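Local coordinates for ScaE cell-surface anchored scaffoldin protein (Ruminococcus flavefaciens, PDB 2ZF9) that probably anchors cellulosome components to the bacterial cell surface, this chain being its dockerin-binding type III cohesin module, at residues S56-D62 / G121-L126; E156-T160 / M171-F176. One frame throughout, in Å; residues are numbered along the deposited sequence.

Contact 1 (S56-D62 / G121-L126)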
# COMPACT_ATOMS: atom_id res chain seq x y z
N SER A 56 -2.06 -3.43 -4.20
CA SER A 56 -2.82 -3.36 -5.46
C SER A 56 -3.73 -2.15 -5.56
O SER A 56 -4.13 -1.59 -4.53
CB SER A 56 -3.67 -4.65 -5.63
OG SER A 56 -2.80 -5.77 -5.76
N VAL A 57 -4.06 -1.78 -6.80
CA VAL A 57 -4.96 -0.66 -7.13
C VAL A 57 -6.15 -1.20 -7.92
O VAL A 57 -5.98 -2.03 -8.81
CB VAL A 57 -4.26 0.38 -8.04
CG1 VAL A 57 -5.24 1.48 -8.45
CG2 VAL A 57 -3.05 1.02 -7.36
N GLU A 58 -7.35 -0.77 -7.57
CA GLU A 58 -8.54 -1.13 -8.33
C GLU A 58 -9.35 0.13 -8.47
O GLU A 58 -9.33 1.00 -7.59
CB GLU A 58 -9.34 -2.18 -7.54
CG GLU A 58 -10.28 -2.99 -8.41
CD GLU A 58 -11.17 -3.97 -7.61
OE1 GLU A 58 -10.65 -4.74 -6.75
OE2 GLU A 58 -12.40 -3.96 -7.86
N GLY A 59 -10.02 0.29 -9.62
CA GLY A 59 -10.97 1.36 -9.77
C GLY A 59 -10.37 2.68 -10.19
O GLY A 59 -11.06 3.69 -10.15
N ALA A 60 -9.09 2.69 -10.60
CA ALA A 60 -8.43 3.95 -10.95
C ALA A 60 -7.72 3.95 -12.31
O ALA A 60 -6.96 4.87 -12.60
CB ALA A 60 -7.43 4.31 -9.86
N ALA A 61 -7.93 2.91 -13.14
CA ALA A 61 -7.17 2.77 -14.39
C ALA A 61 -7.38 4.00 -15.25
O ALA A 61 -8.49 4.48 -15.38
CB ALA A 61 -7.59 1.51 -15.14
N ASP A 62 -6.28 4.50 -15.82
CA ASP A 62 -6.25 5.70 -16.67
C ASP A 62 -6.65 6.99 -15.98
O ASP A 62 -6.89 7.99 -16.64
CB ASP A 62 -7.05 5.49 -17.97
CG ASP A 62 -6.61 4.23 -18.70
OD1 ASP A 62 -5.39 4.01 -18.82
OD2 ASP A 62 -7.49 3.45 -19.14
N GLY A 121 -1.38 5.39 -15.09
CA GLY A 121 -1.50 4.31 -14.11
C GLY A 121 -2.63 3.34 -14.46
O GLY A 121 -3.64 3.73 -15.06
N LYS A 122 -2.48 2.09 -14.05
CA LYS A 122 -3.47 1.03 -14.30
C LYS A 122 -3.89 0.36 -12.98
O LYS A 122 -3.34 0.64 -11.92
CB LYS A 122 -2.85 -0.04 -15.23
CG LYS A 122 -2.41 0.49 -16.63
CD LYS A 122 -3.65 0.90 -17.46
CE LYS A 122 -3.29 1.08 -18.96
NZ LYS A 122 -4.51 1.55 -19.70
N ASP A 123 -4.90 -0.51 -13.07
CA ASP A 123 -5.28 -1.33 -11.95
C ASP A 123 -4.35 -2.54 -11.91
O ASP A 123 -3.64 -2.82 -12.88
CB ASP A 123 -6.72 -1.79 -12.16
CG ASP A 123 -7.73 -0.72 -11.83
OD1 ASP A 123 -7.36 0.38 -11.34
OD2 ASP A 123 -8.92 -0.99 -12.08
N GLY A 124 -4.36 -3.25 -10.79
CA GLY A 124 -3.51 -4.43 -10.63
C GLY A 124 -2.46 -4.20 -9.56
O GLY A 124 -2.58 -3.28 -8.72
N VAL A 125 -1.41 -5.00 -9.58
CA VAL A 125 -0.35 -4.90 -8.55
C VAL A 125 0.56 -3.67 -8.82
O VAL A 125 1.22 -3.58 -9.87
CB VAL A 125 0.55 -6.17 -8.51
CG1 VAL A 125 1.73 -5.98 -7.53
CG2 VAL A 125 -0.26 -7.37 -8.07
N LEU A 126 0.60 -2.75 -7.85
CA LEU A 126 1.46 -1.59 -7.97
C LEU A 126 2.88 -1.92 -7.46
O LEU A 126 3.89 -1.59 -8.14
CB LEU A 126 0.83 -0.41 -7.21
CG LEU A 126 1.34 1.00 -7.48
CD1 LEU A 126 0.90 1.46 -8.85
CD2 LEU A 126 0.88 2.02 -6.38
O HOH W 1 -10.50 0.77 -13.19

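Contact 2 (E156-T160 / M171-F176)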
# COMPACT_ATOMS: atom_id res chain seq x y z
N GLU A 156 5.48 13.36 0.39
CA GLU A 156 4.07 13.43 0.73
C GLU A 156 3.32 12.17 0.36
O GLU A 156 3.64 11.51 -0.65
CB GLU A 156 3.40 14.59 0.01
CG GLU A 156 3.75 15.97 0.54
CD GLU A 156 3.17 17.02 -0.40
OE1 GLU A 156 2.08 17.55 -0.11
OE2 GLU A 156 3.76 17.23 -1.48
N ASP A 157 2.28 11.87 1.16
CA ASP A 157 1.34 10.83 0.82
C ASP A 157 0.34 11.37 -0.20
O ASP A 157 -0.35 12.39 0.03
CB ASP A 157 0.64 10.32 2.08
CG ASP A 157 1.61 9.64 3.07
OD1 ASP A 157 2.36 8.72 2.67
OD2 ASP A 157 1.60 10.05 4.26
N LEU A 158 0.30 10.71 -1.34
CA LEU A 158 -0.43 11.22 -2.50
C LEU A 158 -1.04 10.07 -3.29
O LEU A 158 -0.49 8.97 -3.34
CB LEU A 158 0.51 11.96 -3.47
CG LEU A 158 1.21 13.25 -3.05
CD1 LEU A 158 2.11 13.69 -4.18
CD2 LEU A 158 0.20 14.36 -2.68
N PHE A 159 -2.20 10.34 -3.89
CA PHE A 159 -2.73 9.41 -4.88
C PHE A 159 -3.63 10.22 -5.80
O PHE A 159 -4.78 10.47 -5.46
CB PHE A 159 -3.52 8.25 -4.27
CG PHE A 159 -3.78 7.16 -5.27
CD1 PHE A 159 -2.93 6.09 -5.37
CD2 PHE A 159 -4.85 7.26 -6.17
CE1 PHE A 159 -3.11 5.09 -6.36
CE2 PHE A 159 -5.05 6.25 -7.14
CZ PHE A 159 -4.16 5.19 -7.24
N THR A 160 -3.09 10.66 -6.93
CA THR A 160 -3.72 11.78 -7.64
C THR A 160 -3.29 11.76 -9.10
O THR A 160 -2.59 10.84 -9.52
CB THR A 160 -3.43 13.17 -6.95
OG1 THR A 160 -4.34 14.16 -7.43
CG2 THR A 160 -1.95 13.63 -7.09
N MSE A 171 -10.29 12.16 -5.72
CA MSE A 171 -9.90 10.75 -5.73
C MSE A 171 -8.85 10.52 -4.63
O MSE A 171 -8.84 9.46 -4.02
CB MSE A 171 -9.37 10.34 -7.13
CG MSE A 171 -7.96 10.75 -7.41
SE MSE A 171 -7.24 9.93 -9.10
CE MSE A 171 -7.93 8.42 -9.17
N GLN A 172 -7.97 11.49 -4.39
CA GLN A 172 -7.00 11.34 -3.28
C GLN A 172 -7.71 11.30 -1.92
O GLN A 172 -7.38 10.48 -1.06
CB GLN A 172 -6.01 12.50 -3.27
CG GLN A 172 -4.87 12.34 -2.26
CD GLN A 172 -3.75 13.29 -2.58
OE1 GLN A 172 -2.98 13.06 -3.50
NE2 GLN A 172 -3.70 14.40 -1.86
N ALA A 173 -8.63 12.24 -1.70
CA ALA A 173 -9.38 12.27 -0.46
C ALA A 173 -10.14 10.96 -0.29
O ALA A 173 -10.15 10.39 0.80
CB ALA A 173 -10.35 13.47 -0.45
N TRP A 174 -10.77 10.46 -1.37
CA TRP A 174 -11.46 9.17 -1.27
C TRP A 174 -10.45 8.09 -0.86
O TRP A 174 -10.72 7.28 0.02
CB TRP A 174 -12.17 8.75 -2.60
CG TRP A 174 -12.74 7.36 -2.43
CD1 TRP A 174 -12.10 6.17 -2.67
CD2 TRP A 174 -14.02 7.03 -1.86
NE1 TRP A 174 -12.93 5.12 -2.31
CE2 TRP A 174 -14.11 5.62 -1.81
CE3 TRP A 174 -15.10 7.81 -1.40
CZ2 TRP A 174 -15.23 4.96 -1.30
CZ3 TRP A 174 -16.24 7.15 -0.90
CH2 TRP A 174 -16.31 5.74 -0.87
N THR A 175 -9.31 8.06 -1.52
CA THR A 175 -8.36 6.96 -1.32
C THR A 175 -7.96 6.83 0.16
O THR A 175 -8.01 5.75 0.74
CB THR A 175 -7.11 7.22 -2.13
OG1 THR A 175 -7.44 7.09 -3.50
CG2 THR A 175 -6.00 6.18 -1.83
N PHE A 176 -7.57 7.94 0.78
CA PHE A 176 -7.01 7.88 2.11
C PHE A 176 -8.07 7.89 3.20
O PHE A 176 -7.78 7.53 4.35
CB PHE A 176 -6.03 9.03 2.30
CG PHE A 176 -4.73 8.86 1.52
CD1 PHE A 176 -3.88 7.81 1.82
CD2 PHE A 176 -4.37 9.76 0.54
CE1 PHE A 176 -2.65 7.63 1.12
CE2 PHE A 176 -3.13 9.61 -0.18
CZ PHE A 176 -2.28 8.54 0.12

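Contact 1 (S56-D62 / G121-L126)
V57 and G124 are joined by two backbone hydrogen bonds, V57 N to G124 O at 2.9 Å and G124 N to V57 O at 2.8 Å, which make them a hydrogen-bonded antiparallel pair. S56 and V125 form the adjoining non-hydrogen-bonded pair, with S56 OG lying 3.8 Å from V125 CG2. Past E58 the strand gives way to a turn, and the bonds to 121-126 pass from ladder to side chain. The carboxylate of D123, its CG set beside its own backbone N (chi1 -78°), reaches across to the N-H groups of the turn at G59 and A60. D123 OD1 accepts A60 N through its syn lone pair at 3.0 Å, while G59 N meets D123 OD2, likewise at 3.0 Å, from above the carboxylate plane, 40° out of it. A water adds a bond to OD2, so the two oxygens together take at least three donors, which should fix the group's rotation and favour its charged form. G59 turns the chain with a positive phi of 85°. Farther along, D62 N binds G121 O nearly in line with the carbonyl. A salt bridge ends the row: K122, its chain bent at chi2, sends NZ to the syn lone pair of D62 OD1 at 2.8 Å. Apolar contact lies on the inner side, where V57 CG2 meets L126 CB at 4.1 Å. S35 and T33 of strand 33-41 bond to the backbone of S56 and E58, while Y64 OH holds K122 O. This is the fraying end of an antiparallel strand pair in the cohesin β-sandwich, where an aspartate accepting main-chain N-H groups takes over from the ladder as the strands become loops.

Contact 2 (E156-T160 / M171-F176)
Q172 OE1 accepts the backbone N-H of F159 at 2.9 Å, the hydrogen bond that ties the helix to the short strand. The donor stands 33° from the amide carbonyl plane. With CG anti to the backbone N (chi1 -173°) and the chain extended beyond it, the Q172 amide reaches between the side chains of L158 and T160: L158 CD2 and T160 CB each lie 3.5 Å from Q172 OE1. The other end of the amide, NE2, is bound by Y18 OH. M171, present as selenomethionine, brings CE to the edge of the F159 ring, 4.1 Å from CE2, the two side chains crossing at about a right angle. T175 OG1 lies 3.7 Å from F159 CD2. In this way helix 166-178, probably an elaboration of the cohesin β-sandwich, lies against strand 158-160. F176 presents its ring edge to L158 CA, and its CZ touches D157 CB at 3.9 Å. Behind these, T175 OG1 donates to M171 O at 2.8 Å, from the opposite face of that carbonyl to T175 N. D157 turns its carboxylate to H70, R152 and Q150 N, and the F159 ring stacks on Y64.

Overall arrangement
Both segments of contact 1 precede those of contact 2 in the sequence; the centres of the two contacts lie 13 Å apart, each about 12 Å from the centre of the module. Contact 1 joins the ends of strands 50-58 and 124-132; contact 2 sets helix 166-178 on strand 158-160, which pairs with strand 66-73. The ring of F159 connects them: F159 CZ touches V57 CG1 at 4.0 Å and F159 CE2 touches A60 CB, which also meets M171 CE. Y64 has a partner in each contact. Strand end, turn and helix therefore share one apolar cluster at this end of the cohesin module.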